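Local coordinates for protein serpin B3 (PDB 4ZK3) that probably inhibits proteases, as serpin family members typically do, and in its Pso p27 form builds compact structures that form large aggregates linked to psoriasis, at residues Leu43-Asp47 with Asn48-Gln52; Met302-Val305 with Asp306-Asn309; Gly316-Ser320 with Arg321-Leu325; Asn161-Pro164 with Glu165-Gly169. All coordinates share one frame; numbering follows the deposited sequence.

Contact 1. Residues Leu43-Asp47 with Asn48-Gln52; sequences LGAKD and NTAQQ
This is the first turn of helix 47-57 in the serpin fold, where A45, K46 and D47 meet T49, A50 and Q51 as the chain leaves the loop after helix 31-42. Two backbone hydrogen bonds with the i to i+4 spacing of an alpha helix begin the helix. A50 N donates to K46 O over 3.1 Å, and the N-H points almost straight at the oxygen, at 170°. The next bond, from Q51 N to D47 O, is also 3.1 Å long but more bent, with an N-H angle of 147°. The sharp change of direction at this point falls on D47, whose phi is positive (50°). Next to these bonds lies a small apolar seam. The A45 methyl is directed at the turn, and its CB lies 3.7 Å from A50 CB. A second methyl, T49 CG2, joins it from the side because it is swung opposite the backbone N, which leaves OG1 beside that N and pointing elsewhere. OG1 is hydrogen-bonded to D313 N, and the K46 backbone also bonds to D313, so the start of the helix is tied to the loop that precedes helix 315-318. N48, on the exposed side, gives ND2 to D306 OD2. Within the turn itself, T49 CG2 rests 3.8 Å from A45 CB.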
ATOM      1  N   LEU A  43      -3.675  14.795  12.149  1.00 26.97           N
ATOM      2  CA  LEU A  43      -4.648  15.860  12.314  1.00 28.23           C
ATOM      3  C   LEU A  43      -5.167  16.021  13.751  1.00 27.29           C
ATOM      4  O   LEU A  43      -5.588  17.101  14.138  1.00 28.92           O
ATOM      5  CB  LEU A  43      -5.820  15.583  11.361  1.00 30.53           C
ATOM      6  CG  LEU A  43      -6.499  16.648  10.543  1.00 36.89           C
ATOM      7  CD1 LEU A  43      -5.630  17.849  10.223  1.00 36.69           C
ATOM      8  CD2 LEU A  43      -7.080  15.989   9.275  1.00 36.90           C
ATOM      9  N   GLY A  44      -5.194  14.978  14.562  1.00 26.34           N
ATOM     10  CA  GLY A  44      -5.631  15.159  15.937  1.00 27.87           C
ATOM     11  C   GLY A  44      -4.506  15.138  16.972  1.00 28.71           C
ATOM     12  O   GLY A  44      -4.775  15.222  18.181  1.00 29.82           O
ATOM     13  N   ALA A  45      -3.253  15.001  16.516  1.00 28.55           N
ATOM     14  CA  ALA A  45      -2.093  14.886  17.407  1.00 28.75           C
ATOM     15  C   ALA A  45      -1.532  16.294  17.739  1.00 31.55           C
ATOM     16  O   ALA A  45      -1.771  17.250  16.998  1.00 30.63           O
ATOM     17  CB  ALA A  45      -0.996  14.033  16.758  1.00 26.80           C
ATOM     18  N   LYS A  46      -0.808  16.402  18.852  1.00 33.60           N
ATOM     19  CA  LYS A  46      -0.146  17.649  19.201  1.00 36.62           C
ATOM     20  C   LYS A  46       1.309  17.421  19.549  1.00 32.46           C
ATOM     21  O   LYS A  46       1.747  16.302  19.831  1.00 29.38           O
ATOM     22  CB  LYS A  46      -0.768  18.301  20.441  1.00 40.85           C
ATOM     23  CG  LYS A  46      -2.232  18.630  20.398  1.00 42.12           C
ATOM     24  CD  LYS A  46      -2.520  19.762  19.452  1.00 43.54           C
ATOM     25  CE  LYS A  46      -3.988  20.143  19.568  1.00 44.86           C
ATOM     26  NZ  LYS A  46      -4.403  20.930  18.381  1.00 45.54           N
ATOM     27  N   ASP A  47       2.028  18.542  19.583  1.00 40.51           N
ATOM     28  CA  ASP A  47       3.370  18.609  20.168  1.00 41.94           C
ATOM     29  C   ASP A  47       4.207  17.507  19.617  1.00 38.90           C
ATOM     30  O   ASP A  47       4.314  17.334  18.389  1.00 37.39           O
ATOM     31  CB  ASP A  47       3.338  18.518  21.713  1.00 46.43           C
ATOM     32  CG  ASP A  47       2.631  19.707  22.365  1.00 49.84           C
ATOM     33  OD1 ASP A  47       2.395  20.731  21.679  1.00 51.66           O
ATOM     34  OD2 ASP A  47       2.282  19.594  23.563  1.00 55.07           O
ATOM     35  N   ASN A  48       4.753  16.716  20.522  1.00 35.73           N
ATOM     36  CA  ASN A  48       5.719  15.709  20.148  1.00 40.02           C
ATOM     37  C   ASN A  48       5.082  14.515  19.431  1.00 40.22           C
ATOM     38  O   ASN A  48       5.723  13.911  18.546  1.00 37.89           O
ATOM     39  CB  ASN A  48       6.419  15.215  21.399  1.00 43.47           C
ATOM     40  CG  ASN A  48       7.864  14.891  21.153  1.00 51.86           C
ATOM     41  OD1 ASN A  48       8.588  15.690  20.535  1.00 52.56           O
ATOM     42  ND2 ASN A  48       8.303  13.717  21.632  1.00 53.55           N
ATOM     43  N   THR A  49       3.843  14.178  19.839  1.00 39.19           N
ATOM     44  CA  THR A  49       3.087  13.045  19.271  1.00 32.65           C
ATOM     45  C   THR A  49       3.020  13.337  17.745  1.00 29.42           C
ATOM     46  O   THR A  49       3.448  12.519  16.926  1.00 29.66           O
ATOM     47  CB  THR A  49       1.691  12.844  19.937  1.00 34.16           C
ATOM     48  OG1 THR A  49       1.828  12.329  21.263  1.00 37.78           O
ATOM     49  CG2 THR A  49       0.885  11.795  19.218  1.00 34.92           C
ATOM     50  N   ALA A  50       2.613  14.554  17.388  1.00 29.22           N
ATOM     51  CA  ALA A  50       2.537  14.961  15.994  1.00 30.85           C
ATOM     52  C   ALA A  50       3.883  14.981  15.308  1.00 32.67           C
ATOM     53  O   ALA A  50       4.005  14.561  14.128  1.00 29.46           O
ATOM     54  CB  ALA A  50       1.817  16.329  15.854  1.00 29.96           C
ATOM     55  N   GLN A  51       4.914  15.467  16.012  1.00 34.36           N
ATOM     56  CA  GLN A  51       6.203  15.592  15.355  1.00 33.93           C
ATOM     57  C   GLN A  51       6.806  14.220  14.987  1.00 28.30           C
ATOM     58  O   GLN A  51       7.365  14.050  13.933  1.00 28.33           O
ATOM     59  CB  GLN A  51       7.187  16.434  16.196  1.00 44.44           C
ATOM     60  CG  GLN A  51       8.337  17.017  15.371  1.00 52.69           C
ATOM     61  CD  GLN A  51       7.839  17.914  14.219  1.00 67.49           C
ATOM     62  OE1 GLN A  51       6.831  18.630  14.359  1.00 79.43           O
ATOM     63  NE2 GLN A  51       8.532  17.860  13.068  1.00 70.36           N
ATOM     64  N   GLN A  52       6.654  13.224  15.831  1.00 27.57           N
ATOM     65  CA  GLN A  52       7.094  11.865  15.497  1.00 29.21           C
ATOM     66  C   GLN A  52       6.332  11.265  14.253  1.00 30.24           C
ATOM     67  O   GLN A  52       6.891  10.526  13.433  1.00 26.40           O
ATOM     68  CB  GLN A  52       6.854  10.983  16.725  1.00 35.10           C
ATOM     69  CG  GLN A  52       7.862  11.274  17.828  1.00 40.02           C
ATOM     70  CD  GLN A  52       7.611  10.533  19.114  1.00 42.59           C
ATOM     71  OE1 GLN A  52       6.673   9.738  19.254  1.00 41.26           O
ATOM     72  NE2 GLN A  52       8.465  10.802  20.095  1.00 43.54           N
TER

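Contact 2. Residues Met302-Val305 with Asp306-Asn309; sequences MGMV and DIFN
F308 N reaches back to V305 O, an i to i+3 bond of 3.1 Å that closes the short 3-10 turn 306-308, with an N-H angle of 146°. Just upstream, helix 296-302 ends in a Schellman motif at G303, whose positive phi of 131° a glycine adopts readily. M304 then carries most of the side-chain contact. It lies alongside I307, the two pointing the same way. A bend at chi3 (60°) folds the M304 terminal methyl back toward the isoleucine, so CE comes to 4.0 Å from I307 CG2. That same CG2 also lies over one face of the F308 ring, displaced toward the rim, so that this branch touches both the methionine methyl and the ring face. The ring turns its edge to the backbone: M304 O is close to the ring plane, 3.2 Å from F308 CD2. Buried here, this carbonyl oxygen has no polar partner anywhere in the model, and the ring's C-H edge is what faces it. Outside the turn, helix 47-57 braces the entry, since Q52 OE1 accepts both V305 N and D306 N. F308 packs further on L299 of helix 296-302 and V328 of strand 325-336, while I53 and V56 touch M304. At the far end, the amide of N309 swings back over V305 while its OD1 accepts a bond from D311 N; its ND2 stands 3.5 Å from V305 O.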
ATOM      1  N   MET A 302      10.249   2.917  14.065  1.00 36.04           N
ATOM      2  CA  MET A 302      10.489   3.884  13.044  1.00 32.59           C
ATOM      3  C   MET A 302      10.500   5.237  13.661  1.00 32.77           C
ATOM      4  O   MET A 302      10.901   6.154  13.020  1.00 38.83           O
ATOM      5  CB  MET A 302       9.453   3.773  11.904  1.00 35.72           C
ATOM      6  CG  MET A 302       9.606   2.463  11.083  1.00 41.24           C
ATOM      7  SD  MET A 302       8.382   2.022   9.788  1.00 37.81           S
ATOM      8  CE  MET A 302       8.454   3.616   9.016  1.00 32.97           C
ATOM      9  N   GLY A 303      10.065   5.395  14.907  1.00 36.38           N
ATOM     10  CA  GLY A 303      10.072   6.724  15.547  1.00 35.93           C
ATOM     11  C   GLY A 303       8.776   7.131  16.210  1.00 40.46           C
ATOM     12  O   GLY A 303       8.748   8.133  16.953  1.00 39.17           O
ATOM     13  N   MET A 304       7.688   6.396  15.935  1.00 38.06           N
ATOM     14  CA  MET A 304       6.378   6.752  16.501  1.00 38.94           C
ATOM     15  C   MET A 304       6.204   6.066  17.859  1.00 38.07           C
ATOM     16  O   MET A 304       5.702   4.923  17.939  1.00 33.99           O
ATOM     17  CB  MET A 304       5.207   6.440  15.532  1.00 35.44           C
ATOM     18  CG  MET A 304       4.907   7.504  14.500  1.00 33.65           C
ATOM     19  SD  MET A 304       3.773   6.900  13.181  1.00 32.48           S
ATOM     20  CE  MET A 304       2.339   6.444  14.122  1.00 28.86           C
ATOM     21  N   VAL A 305       6.616   6.779  18.928  1.00 37.51           N
ATOM     22  CA  VAL A 305       6.544   6.225  20.298  1.00 36.92           C
ATOM     23  C   VAL A 305       5.462   6.808  21.190  1.00 31.36           C
ATOM     24  O   VAL A 305       4.753   6.039  21.863  1.00 30.75           O
ATOM     25  CB  VAL A 305       7.896   6.247  21.093  1.00 43.17           C
ATOM     26  CG1 VAL A 305       8.521   4.848  21.104  1.00 49.67           C
ATOM     27  CG2 VAL A 305       8.884   7.230  20.522  1.00 41.41           C
ATOM     28  N   ASP A 306       5.350   8.131  21.239  1.00 29.18           N
ATOM     29  CA  ASP A 306       4.402   8.780  22.195  1.00 31.06           C
ATOM     30  C   ASP A 306       2.923   8.273  21.996  1.00 35.09           C
ATOM     31  O   ASP A 306       2.129   8.121  22.937  1.00 32.37           O
ATOM     32  CB  ASP A 306       4.420  10.325  22.013  1.00 30.44           C
ATOM     33  CG  ASP A 306       5.737  11.024  22.546  1.00 33.84           C
ATOM     34  OD1 ASP A 306       6.764  10.327  22.725  1.00 31.37           O
ATOM     35  OD2 ASP A 306       5.710  12.294  22.712  1.00 28.62           O
ATOM     36  N   ILE A 307       2.578   8.045  20.719  1.00 33.05           N
ATOM     37  CA  ILE A 307       1.245   7.703  20.265  1.00 31.78           C
ATOM     38  C   ILE A 307       0.826   6.374  20.838  1.00 28.60           C
ATOM     39  O   ILE A 307      -0.382   6.117  21.017  1.00 28.88           O
ATOM     40  CB  ILE A 307       1.218   7.690  18.705  1.00 34.05           C
ATOM     41  CG1 ILE A 307      -0.168   7.546  18.162  1.00 35.45           C
ATOM     42  CG2 ILE A 307       2.037   6.541  18.143  1.00 36.01           C
ATOM     43  CD1 ILE A 307      -0.977   8.793  18.234  1.00 39.36           C
ATOM     44  N   PHE A 308       1.780   5.500  21.128  1.00 29.83           N
ATOM     45  CA  PHE A 308       1.413   4.167  21.700  1.00 29.78           C
ATOM     46  C   PHE A 308       1.536   4.066  23.245  1.00 32.23           C
ATOM     47  O   PHE A 308       1.287   3.013  23.813  1.00 30.65           O
ATOM     48  CB  PHE A 308       2.187   3.030  21.023  1.00 31.59           C
ATOM     49  CG  PHE A 308       2.000   2.973  19.510  1.00 34.67           C
ATOM     50  CD1 PHE A 308       0.755   2.690  18.947  1.00 33.64           C
ATOM     51  CD2 PHE A 308       3.074   3.185  18.658  1.00 34.59           C
ATOM     52  CE1 PHE A 308       0.589   2.630  17.576  1.00 32.46           C
ATOM     53  CE2 PHE A 308       2.911   3.111  17.277  1.00 34.14           C
ATOM     54  CZ  PHE A 308       1.668   2.846  16.745  1.00 30.90           C
ATOM     55  N   ASN A 309       1.872   5.165  23.920  1.00 36.60           N
ATOM     56  CA  ASN A 309       2.016   5.122  25.371  1.00 39.98           C
ATOM     57  C   ASN A 309       1.428   6.330  26.037  1.00 42.77           C
ATOM     58  O   ASN A 309       0.792   7.192  25.377  1.00 38.10           O
ATOM     59  CB  ASN A 309       3.500   4.927  25.774  1.00 40.55           C
ATOM     60  CG  ASN A 309       4.369   6.149  25.506  1.00 35.32           C
ATOM     61  OD1 ASN A 309       3.919   7.302  25.516  1.00 33.55           O
ATOM     62  ND2 ASN A 309       5.648   5.891  25.260  1.00 34.36           N
TER

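Contact 3. Residues Gly316-Ser320 with Arg321-Leu325; sequences GMTGS and RGLVL
T318 OG1 donates to S320 O at 2.8 Å, the shorter of two weak polar bonds in this turn, and the same threonine meets L323 through its methyl. The turn is the connection from helix 315-318 into strand 325-336 of the serpin fold. The second bond, also weak, runs from S320 OG to R321 O over 3.4 Å. The serine can make it because its OG sits between the backbone N and the carbonyl carbon (chi1 72°), turned toward the residue that follows. Two glycines let the chain double back. G319 is the first residue to leave helical geometry after helix 315-318, with phi at 100°, and G322 has a positive phi as well, a value that glycine adopts readily. The reversal brings L323 against M317 and T318 of the helix, where one branch does all the touching. L323 CD1 comes to 3.6 Å from T318 CG2. It also lies 4.0 Å from M317 SD, against an extended methionine that crosses the leucine at about a right angle. The apolar contact is therefore a single methyl set into the angle between two side chains, with the weak polar bonds on the outer, exposed part of the turn. R321 leads away from it, and its NE bonds to A312 O. Around the contact, the M317 backbone bonds to L116 just before helix 117-127, T318 touches Y113, and L323 packs on T173 ahead of strand 174-185. V324 pairs with F352, beyond strand 340-351, as the chain passes into strand 325-336.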
ATOM      1  N   GLY A 316      -6.092  16.892  20.153  1.00 26.21           N
ATOM      2  CA  GLY A 316      -6.779  17.490  18.985  1.00 27.50           C
ATOM      3  C   GLY A 316      -8.020  16.701  18.503  1.00 25.31           C
ATOM      4  O   GLY A 316      -8.837  17.190  17.688  1.00 26.12           O
ATOM      5  N   MET A 317      -8.161  15.493  19.010  1.00 25.06           N
ATOM      6  CA  MET A 317      -9.335  14.652  18.671  1.00 27.61           C
ATOM      7  C   MET A 317     -10.511  14.968  19.579  1.00 31.62           C
ATOM      8  O   MET A 317     -11.662  14.918  19.128  1.00 32.58           O
ATOM      9  CB  MET A 317      -9.005  13.188  18.800  1.00 25.46           C
ATOM     10  CG  MET A 317      -8.095  12.680  17.696  1.00 27.31           C
ATOM     11  SD  MET A 317      -7.830  10.910  17.796  1.00 26.73           S
ATOM     12  CE  MET A 317      -6.753  10.563  16.432  1.00 26.91           C
ATOM     13  N   THR A 318     -10.208  15.251  20.854  1.00 34.57           N
ATOM     14  CA  THR A 318     -11.203  15.311  21.913  1.00 35.56           C
ATOM     15  C   THR A 318     -11.262  16.636  22.645  1.00 40.06           C
ATOM     16  O   THR A 318     -12.297  16.965  23.175  1.00 41.02           O
ATOM     17  CB  THR A 318     -10.962  14.173  22.933  1.00 41.47           C
ATOM     18  OG1 THR A 318      -9.571  14.114  23.271  1.00 40.94           O
ATOM     19  CG2 THR A 318     -11.345  12.792  22.318  1.00 40.10           C
ATOM     20  N   GLY A 319     -10.190  17.418  22.646  1.00 44.06           N
ATOM     21  CA  GLY A 319     -10.094  18.609  23.495  1.00 43.25           C
ATOM     22  C   GLY A 319      -9.275  18.390  24.768  1.00 43.73           C
ATOM     23  O   GLY A 319      -9.060  19.317  25.550  1.00 45.49           O
ATOM     24  N   SER A 320      -8.822  17.181  25.025  1.00 41.36           N
ATOM     25  CA  SER A 320      -7.934  16.978  26.176  1.00 42.99           C
ATOM     26  C   SER A 320      -7.166  15.706  25.952  1.00 44.38           C
ATOM     27  O   SER A 320      -7.588  14.857  25.156  1.00 40.60           O
ATOM     28  CB  SER A 320      -8.735  16.848  27.456  1.00 47.16           C
ATOM     29  OG  SER A 320      -9.398  15.606  27.461  1.00 45.12           O
ATOM     30  N   ARG A 321      -6.060  15.546  26.662  1.00 42.43           N
ATOM     31  CA  ARG A 321      -5.270  14.338  26.532  1.00 42.07           C
ATOM     32  C   ARG A 321      -5.981  13.163  27.100  1.00 43.49           C
ATOM     33  O   ARG A 321      -6.944  13.320  27.832  1.00 56.16           O
ATOM     34  CB  ARG A 321      -3.936  14.480  27.221  1.00 44.46           C
ATOM     35  CG  ARG A 321      -3.006  15.419  26.498  1.00 46.45           C
ATOM     36  CD  ARG A 321      -1.699  15.529  27.262  1.00 48.49           C
ATOM     37  NE  ARG A 321      -0.965  14.274  27.158  1.00 50.14           N
ATOM     38  CZ  ARG A 321      -0.246  13.724  28.125  1.00 53.46           C
ATOM     39  NH1 ARG A 321      -0.166  14.299  29.326  1.00 56.85           N
ATOM     40  NH2 ARG A 321       0.378  12.576  27.900  1.00 53.16           N
ATOM     41  N   GLY A 322      -5.499  11.974  26.757  1.00 39.36           N
ATOM     42  CA  GLY A 322      -5.900  10.744  27.387  1.00 37.59           C
ATOM     43  C   GLY A 322      -6.061   9.602  26.398  1.00 37.77           C
ATOM     44  O   GLY A 322      -5.958   8.433  26.778  1.00 43.13           O
ATOM     45  N   LEU A 323      -6.353   9.938  25.135  1.00 38.54           N
ATOM     46  CA  LEU A 323      -6.450   8.910  24.042  1.00 40.03           C
ATOM     47  C   LEU A 323      -5.084   8.387  23.704  1.00 33.41           C
ATOM     48  O   LEU A 323      -4.142   9.188  23.595  1.00 36.83           O
ATOM     49  CB  LEU A 323      -7.074   9.491  22.764  1.00 41.33           C
ATOM     50  CG  LEU A 323      -8.591   9.300  22.638  1.00 45.78           C
ATOM     51  CD1 LEU A 323      -9.139  10.118  21.483  1.00 47.64           C
ATOM     52  CD2 LEU A 323      -8.941   7.834  22.464  1.00 48.00           C
ATOM     53  N   VAL A 324      -4.991   7.067  23.570  1.00 27.81           N
ATOM     54  CA  VAL A 324      -3.764   6.345  23.179  1.00 29.11           C
ATOM     55  C   VAL A 324      -4.132   5.296  22.129  1.00 27.65           C
ATOM     56  O   VAL A 324      -5.223   4.716  22.203  1.00 28.73           O
ATOM     57  CB  VAL A 324      -3.153   5.606  24.376  1.00 31.79           C
ATOM     58  CG1 VAL A 324      -1.891   4.892  23.972  1.00 34.17           C
ATOM     59  CG2 VAL A 324      -2.891   6.603  25.510  1.00 37.20           C
ATOM     60  N   LEU A 325      -3.257   5.060  21.154  1.00 25.33           N
ATOM     61  CA  LEU A 325      -3.500   3.993  20.173  1.00 28.44           C
ATOM     62  C   LEU A 325      -3.004   2.651  20.679  1.00 30.39           C
ATOM     63  O   LEU A 325      -1.812   2.494  21.101  1.00 31.73           O
ATOM     64  CB  LEU A 325      -2.841   4.265  18.838  1.00 26.08           C
ATOM     65  CG  LEU A 325      -3.192   5.574  18.148  1.00 26.51           C
ATOM     66  CD1 LEU A 325      -2.503   5.628  16.794  1.00 23.21           C
ATOM     67  CD2 LEU A 325      -4.688   5.754  18.049  1.00 25.35           C
TER

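Contact 4. Residues Asn161-Pro164 with Glu165-Gly169; sequences NLIP and EGNIG
I163 CG2 is the hub of the first shell, touching N167 and I168 at once. It lies 3.6 Å from N167 CB, where the two side chains meet at a slant, and 4.0 Å from I168 CG1, where they are nearly perpendicular. One torsion explains the double contact: CG2 is held opposite the I163 backbone N, which directs this branch at the returning chain, while CG1 takes the place beside that N. The next shell is the backbone reversal that brings these residues together, a type II beta turn from P164 to N167. Its closing bond, N167 N to P164 O, is weak, with a length of 3.4 Å and an N-H angle of 147°. E165 fills the second position with extended angles, and G166 fills the third with a phi of 106°, the positive phi expected at the third position of a type II turn. Further out, helix 140-153 fixes the base of the loop through both polar atoms of I163: its N bonds to N148 OD1, and its O receives R144 NH1. The isoleucine also packs on L329, A348 and V175, from strands 325-336, 340-351 and 174-185, and I168 adds V350. E165, exposed on the turn, touches R144. With the backbone closing bond weak, the shape of the turn appears to depend on the glycine geometry, on the two bonds between I163 and helix 140-153 and on an apolar patch centred on the I163 methyl.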
ATOM      1  N   ASN A 161     -11.724  -9.737   7.287  1.00 25.30           N
ATOM      2  CA  ASN A 161     -11.233  -9.890   8.650  1.00 25.15           C
ATOM      3  C   ASN A 161     -10.028  -8.939   8.948  1.00 26.01           C
ATOM      4  O   ASN A 161      -9.046  -9.296   9.609  1.00 24.09           O
ATOM      5  CB  ASN A 161     -10.967 -11.372   8.984  1.00 31.16           C
ATOM      6  CG  ASN A 161     -10.872 -11.636  10.495  1.00 42.19           C
ATOM      7  OD1 ASN A 161      -9.853 -12.086  11.007  1.00 50.75           O
ATOM      8  ND2 ASN A 161     -11.952 -11.380  11.205  1.00 46.24           N
ATOM      9  N   LEU A 162     -10.112  -7.711   8.464  1.00 22.58           N
ATOM     10  CA  LEU A 162      -8.991  -6.784   8.601  1.00 23.60           C
ATOM     11  C   LEU A 162      -8.483  -6.730  10.038  1.00 22.90           C
ATOM     12  O   LEU A 162      -7.299  -6.780  10.256  1.00 22.49           O
ATOM     13  CB  LEU A 162      -9.409  -5.371   8.125  1.00 22.58           C
ATOM     14  CG  LEU A 162      -8.329  -4.291   8.398  1.00 23.51           C
ATOM     15  CD1 LEU A 162      -7.019  -4.554   7.630  1.00 24.24           C
ATOM     16  CD2 LEU A 162      -8.922  -2.920   8.111  1.00 22.69           C
ATOM     17  N   ILE A 163      -9.427  -6.644  10.990  1.00 24.84           N
ATOM     18  CA  ILE A 163      -9.127  -6.508  12.397  1.00 25.86           C
ATOM     19  C   ILE A 163      -9.478  -7.862  13.097  1.00 27.95           C
ATOM     20  O   ILE A 163     -10.655  -8.168  13.284  1.00 29.92           O
ATOM     21  CB  ILE A 163      -9.916  -5.387  13.064  1.00 24.96           C
ATOM     22  CG1 ILE A 163      -9.710  -4.005  12.369  1.00 26.49           C
ATOM     23  CG2 ILE A 163      -9.464  -5.259  14.509  1.00 27.38           C
ATOM     24  CD1 ILE A 163     -10.711  -2.992  12.861  1.00 25.60           C
ATOM     25  N   PRO A 164      -8.456  -8.663  13.426  1.00 31.96           N
ATOM     26  CA  PRO A 164      -8.715  -9.933  14.091  1.00 37.13           C
ATOM     27  C   PRO A 164      -9.113  -9.746  15.565  1.00 34.44           C
ATOM     28  O   PRO A 164      -9.019  -8.638  16.111  1.00 30.40           O
ATOM     29  CB  PRO A 164      -7.377 -10.684  13.953  1.00 37.47           C
ATOM     30  CG  PRO A 164      -6.712 -10.061  12.757  1.00 39.23           C
ATOM     31  CD  PRO A 164      -7.050  -8.599  12.974  1.00 35.41           C
ATOM     32  N   GLU A 165      -9.580 -10.824  16.190  1.00 33.04           N
ATOM     33  CA  GLU A 165     -10.064 -10.756  17.566  1.00 32.84           C
ATOM     34  C   GLU A 165      -8.856 -10.387  18.347  1.00 33.87           C
ATOM     35  O   GLU A 165      -7.743 -10.674  17.930  1.00 35.58           O
ATOM     36  CB  GLU A 165     -10.540 -12.130  18.025  1.00 39.51           C
ATOM     37  CG  GLU A 165     -11.525 -12.782  17.070  1.00 43.66           C
ATOM     38  CD  GLU A 165     -11.907 -14.159  17.527  1.00 48.77           C
ATOM     39  OE1 GLU A 165     -11.580 -15.130  16.794  1.00 41.55           O
ATOM     40  OE2 GLU A 165     -12.506 -14.227  18.642  1.00 45.61           O
ATOM     41  N   GLY A 166      -9.044  -9.749  19.478  1.00 33.81           N
ATOM     42  CA  GLY A 166      -7.927  -9.345  20.280  1.00 36.75           C
ATOM     43  C   GLY A 166      -7.698  -7.864  20.173  1.00 35.45           C
ATOM     44  O   GLY A 166      -7.158  -7.262  21.071  1.00 33.77           O
ATOM     45  N   ASN A 167      -8.140  -7.232  19.097  1.00 34.20           N
ATOM     46  CA  ASN A 167      -7.722  -5.814  18.892  1.00 33.19           C
ATOM     47  C   ASN A 167      -8.762  -4.785  19.314  1.00 33.20           C
ATOM     48  O   ASN A 167      -8.397  -3.651  19.529  1.00 41.53           O
ATOM     49  CB  ASN A 167      -7.294  -5.596  17.422  1.00 30.79           C
ATOM     50  CG  ASN A 167      -6.069  -6.425  17.039  1.00 29.15           C
ATOM     51  OD1 ASN A 167      -6.197  -7.481  16.423  1.00 31.70           O
ATOM     52  ND2 ASN A 167      -4.893  -5.956  17.378  1.00 26.81           N
ATOM     53  N   ILE A 168     -10.043  -5.159  19.336  1.00 33.66           N
ATOM     54  CA  ILE A 168     -11.159  -4.318  19.762  1.00 36.82           C
ATOM     55  C   ILE A 168     -11.723  -4.858  21.114  1.00 40.38           C
ATOM     56  O   ILE A 168     -11.887  -6.062  21.275  1.00 39.87           O
ATOM     57  CB  ILE A 168     -12.328  -4.308  18.746  1.00 33.17           C
ATOM     58  CG1 ILE A 168     -11.906  -3.800  17.367  1.00 32.19           C
ATOM     59  CG2 ILE A 168     -13.459  -3.463  19.261  1.00 30.42           C
ATOM     60  CD1 ILE A 168     -10.990  -2.613  17.484  1.00 34.23           C
ATOM     61  N   GLY A 169     -12.046  -3.944  22.026  1.00 39.86           N
ATOM     62  CA  GLY A 169     -12.520  -4.247  23.389  1.00 42.51           C
ATOM     63  C   GLY A 169     -13.613  -3.273  23.802  1.00 41.27           C
ATOM     64  O   GLY A 169     -13.945  -2.334  23.046  1.00 38.88           O
TER

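All four contacts are local rather than long-range pairings, yet three form one cluster. Contacts 1, 2 and 3 touch one another: G44 CA and M317 CG bring contact 1 against contact 3, and I307 O probably accepts a hydrogen bond from L325 N between contacts 2 and 3. Contact 4 stands apart, about 8 Å from contact 3 at the nearest atoms, though both adjoin strand 325-336. Contacts 1, 2 and 3 are partly buried, whereas contact 4 is a surface turn. Chemistry follows place: regular helical bonds start contact 1, 3-10 bonding shapes the more apolar contact 2, and the hydrogen bonds across the segments of contacts 3 and 4 are weak.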